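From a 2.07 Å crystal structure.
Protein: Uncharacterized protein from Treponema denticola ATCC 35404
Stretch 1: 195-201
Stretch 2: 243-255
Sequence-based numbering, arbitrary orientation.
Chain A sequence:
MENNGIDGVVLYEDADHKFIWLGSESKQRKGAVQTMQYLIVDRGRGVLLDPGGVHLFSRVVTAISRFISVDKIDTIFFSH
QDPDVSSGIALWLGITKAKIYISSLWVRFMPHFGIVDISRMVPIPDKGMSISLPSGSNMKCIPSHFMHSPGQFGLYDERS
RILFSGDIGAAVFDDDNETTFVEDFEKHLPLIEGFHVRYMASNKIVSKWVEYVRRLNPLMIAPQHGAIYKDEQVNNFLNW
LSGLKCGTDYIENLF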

# COMPACT_ATOMS: atom_id res chain seq x y z
N PHE A 195 1.18 9.14 13.38
CA PHE A 195 1.24 8.05 12.41
C PHE A 195 0.42 6.85 12.87
O PHE A 195 -0.35 6.28 12.09
CB PHE A 195 2.70 7.66 12.15
CG PHE A 195 2.86 6.57 11.14
CD1 PHE A 195 2.83 6.86 9.78
CD2 PHE A 195 3.04 5.25 11.54
CE1 PHE A 195 3.00 5.86 8.84
CE2 PHE A 195 3.17 4.24 10.60
CZ PHE A 195 3.16 4.54 9.25
N HIS A 196 0.57 6.43 14.13
CA HIS A 196 -0.16 5.24 14.57
C HIS A 196 -1.65 5.52 14.72
O HIS A 196 -2.49 4.68 14.37
CB HIS A 196 0.45 4.68 15.86
CG HIS A 196 1.78 4.01 15.65
ND1 HIS A 196 2.96 4.70 15.52
CD2 HIS A 196 2.10 2.70 15.51
CE1 HIS A 196 3.96 3.85 15.34
NE2 HIS A 196 3.46 2.63 15.32
N VAL A 197 -2.00 6.72 15.21
CA VAL A 197 -3.41 7.07 15.34
C VAL A 197 -4.11 7.02 13.99
O VAL A 197 -5.26 6.57 13.88
CB VAL A 197 -3.56 8.46 16.00
CG1 VAL A 197 -4.96 9.03 15.74
CG2 VAL A 197 -3.28 8.38 17.48
N ARG A 198 -3.43 7.47 12.92
CA ARG A 198 -4.08 7.63 11.63
C ARG A 198 -3.93 6.42 10.72
O ARG A 198 -4.86 6.11 9.96
CB ARG A 198 -3.56 8.88 10.92
CG ARG A 198 -4.16 9.13 9.51
CD ARG A 198 -5.70 9.39 9.52
NE ARG A 198 -6.19 9.57 8.15
CZ ARG A 198 -6.52 8.56 7.34
NH1 ARG A 198 -6.45 7.30 7.78
NH2 ARG A 198 -6.92 8.81 6.10
N TYR A 199 -2.80 5.70 10.77
CA TYR A 199 -2.53 4.62 9.82
C TYR A 199 -2.87 3.22 10.34
O TYR A 199 -3.15 2.33 9.54
CB TYR A 199 -1.05 4.62 9.40
CG TYR A 199 -0.57 5.79 8.56
CD1 TYR A 199 -0.51 7.08 9.08
CD2 TYR A 199 -0.14 5.60 7.25
CE1 TYR A 199 -0.04 8.15 8.32
CE2 TYR A 199 0.34 6.65 6.47
CZ TYR A 199 0.39 7.93 7.02
OH TYR A 199 0.87 8.96 6.25
N MET A 200 -2.82 2.97 11.64
CA MET A 200 -3.31 1.69 12.16
C MET A 200 -4.84 1.64 12.13
O MET A 200 -5.51 2.61 12.51
CB MET A 200 -2.81 1.47 13.59
CG MET A 200 -1.30 1.69 13.79
SD MET A 200 -0.32 0.34 13.03
CE MET A 200 0.89 1.24 12.07
N ALA A 201 -5.41 0.49 11.74
CA ALA A 201 -6.83 0.44 11.35
C ALA A 201 -7.79 0.56 12.53
O ALA A 201 -8.88 1.12 12.36
CB ALA A 201 -7.16 -0.83 10.58
N GLY A 243 -3.36 0.08 24.09
CA GLY A 243 -4.47 0.93 24.45
C GLY A 243 -4.78 2.04 23.47
O GLY A 243 -5.65 2.87 23.76
N LEU A 244 -4.10 2.10 22.33
CA LEU A 244 -4.26 3.21 21.40
C LEU A 244 -5.56 3.09 20.62
O LEU A 244 -5.87 2.03 20.07
CB LEU A 244 -3.10 3.28 20.41
CG LEU A 244 -3.04 4.50 19.48
CD1 LEU A 244 -2.67 5.76 20.24
CD2 LEU A 244 -2.02 4.25 18.36
N LYS A 245 -6.33 4.17 20.58
CA LYS A 245 -7.45 4.26 19.67
C LYS A 245 -6.95 4.86 18.37
O LYS A 245 -6.14 5.79 18.39
CB LYS A 245 -8.58 5.12 20.25
CG LYS A 245 -9.42 4.42 21.33
CD LYS A 245 -10.35 5.39 22.07
CE LYS A 245 -10.19 5.30 23.59
NZ LYS A 245 -11.03 4.23 24.21
N CYS A 246 -7.31 4.23 17.25
CA CYS A 246 -6.65 4.59 16.00
C CYS A 246 -7.54 4.22 14.83
O CYS A 246 -8.35 3.29 14.93
CB CYS A 246 -5.31 3.94 15.90
SG CYS A 246 -5.57 2.21 16.06
N GLY A 247 -7.37 4.94 13.71
CA GLY A 247 -7.97 4.56 12.45
C GLY A 247 -9.48 4.70 12.46
O GLY A 247 -10.03 5.77 12.73
N THR A 248 -10.16 3.59 12.20
CA THR A 248 -11.61 3.63 12.12
C THR A 248 -12.28 3.84 13.48
O THR A 248 -13.49 4.05 13.53
CB THR A 248 -12.07 2.35 11.42
OG1 THR A 248 -13.34 2.57 10.81
CG2 THR A 248 -12.17 1.21 12.39
N ASP A 249 -11.52 3.79 14.58
CA ASP A 249 -12.04 4.26 15.86
C ASP A 249 -12.43 5.73 15.80
O ASP A 249 -13.21 6.18 16.64
CB ASP A 249 -11.01 4.06 16.98
CG ASP A 249 -10.68 2.59 17.23
OD1 ASP A 249 -11.45 1.71 16.78
OD2 ASP A 249 -9.65 2.33 17.89
N TYR A 250 -11.85 6.50 14.89
CA TYR A 250 -12.22 7.90 14.73
C TYR A 250 -12.92 8.07 13.39
O TYR A 250 -12.55 8.94 12.59
CB TYR A 250 -10.99 8.80 14.81
CG TYR A 250 -10.34 8.80 16.18
CD1 TYR A 250 -9.14 8.14 16.41
CD2 TYR A 250 -10.95 9.44 17.26
CE1 TYR A 250 -8.55 8.13 17.66
CE2 TYR A 250 -10.37 9.43 18.52
CZ TYR A 250 -9.17 8.78 18.72
OH TYR A 250 -8.59 8.77 19.97
N ILE A 251 -13.96 7.27 13.15
CA ILE A 251 -14.53 7.19 11.81
C ILE A 251 -15.14 8.52 11.40
O ILE A 251 -15.25 8.80 10.20
CB ILE A 251 -15.55 6.04 11.74
CG1 ILE A 251 -15.99 5.79 10.30
CG2 ILE A 251 -16.75 6.31 12.63
CD1 ILE A 251 -16.41 4.39 10.08
N GLU A 252 -15.51 9.37 12.36
CA GLU A 252 -16.07 10.67 11.99
C GLU A 252 -15.03 11.58 11.35
O GLU A 252 -15.40 12.50 10.63
CB GLU A 252 -16.72 11.31 13.23
CG GLU A 252 -15.75 11.86 14.28
CD GLU A 252 -15.11 10.78 15.17
OE1 GLU A 252 -15.55 9.60 15.14
OE2 GLU A 252 -14.16 11.12 15.91
N ASN A 253 -13.74 11.33 11.59
CA ASN A 253 -12.66 12.05 10.92
C ASN A 253 -12.41 11.58 9.49
O ASN A 253 -11.67 12.25 8.76
CB ASN A 253 -11.35 11.92 11.70
CG ASN A 253 -11.43 12.57 13.08
OD1 ASN A 253 -12.22 13.49 13.29
ND2 ASN A 253 -10.62 12.07 14.01
N LEU A 254 -12.94 10.42 9.10
CA LEU A 254 -12.65 9.83 7.79
C LEU A 254 -13.72 10.12 6.75
O LEU A 254 -13.61 9.63 5.62
CB LEU A 254 -12.47 8.32 7.91
CG LEU A 254 -11.42 7.83 8.91
CD1 LEU A 254 -11.50 6.30 8.95
CD2 LEU A 254 -10.03 8.32 8.52
N PHE A 255 -14.77 10.84 7.13
CA PHE A 255 -15.79 11.27 6.18
C PHE A 255 -16.22 12.70 6.51
O PHE A 255 -16.71 13.43 5.62
CB PHE A 255 -17.01 10.34 6.19
CG PHE A 255 -16.74 8.94 5.68
CD1 PHE A 255 -16.83 8.65 4.32
CD2 PHE A 255 -16.44 7.91 6.56
CE1 PHE A 255 -16.61 7.34 3.84
CE2 PHE A 255 -16.21 6.59 6.09
CZ PHE A 255 -16.29 6.31 4.72

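What holds the end of the helix to the second stretch? Two backbone hydrogen bonds do, both accepted by carbonyls of the first stretch. G247 N donates to V197 O at 2.7 Å with an N-H...O angle of 152°, and T248 N donates to A201 O at 2.8 Å and 162°. The helix is ending here: Y199 N still bonds to F195 O and M200 N to H196 O, but M200 leaves helical geometry. V197 O and A201 O thus find their donors in consecutive amides across the contact.

Why does glycine suit position 247? Its phi of 68° favours glycine by itself, and the packing leaves no room for a side chain: an ideal CB on G247 would lie 2.2 Å from M200 O and 2.4 Å from A201 O. Without one, G247 CA approaches M200 O to 3.1 Å in a CA-H...O contact. G247 N is also 3.2 Å from M200 O, but the angle is poor and this is no hydrogen bond.

How are the neighbouring polar groups of the second stretch satisfied? Largely from within. C246 N donates to the carboxylate of D249, with C246 N to D249 OD2 at 3.1 Å, while C246 O accepts from D249 N at 3.2 Å. C246 O and A201 O, 3.4 Å apart, are both acceptors and cannot bond to each other.

What do the side chains add? Mostly apolar packing. V197 meets two partners through its two methyls: CG2 lies 3.9 Å from L244 CD1, and CG1 lies 4.2 Å from Y250 CE1. R198 points its CB away, yet its end returns, and L254 CD2 sits over one guanidinium face, 3.7 Å from R198 CZ. The guanidinium nitrogens are hydrogen-bonded elsewhere in the structure, leaving that face free for leucine.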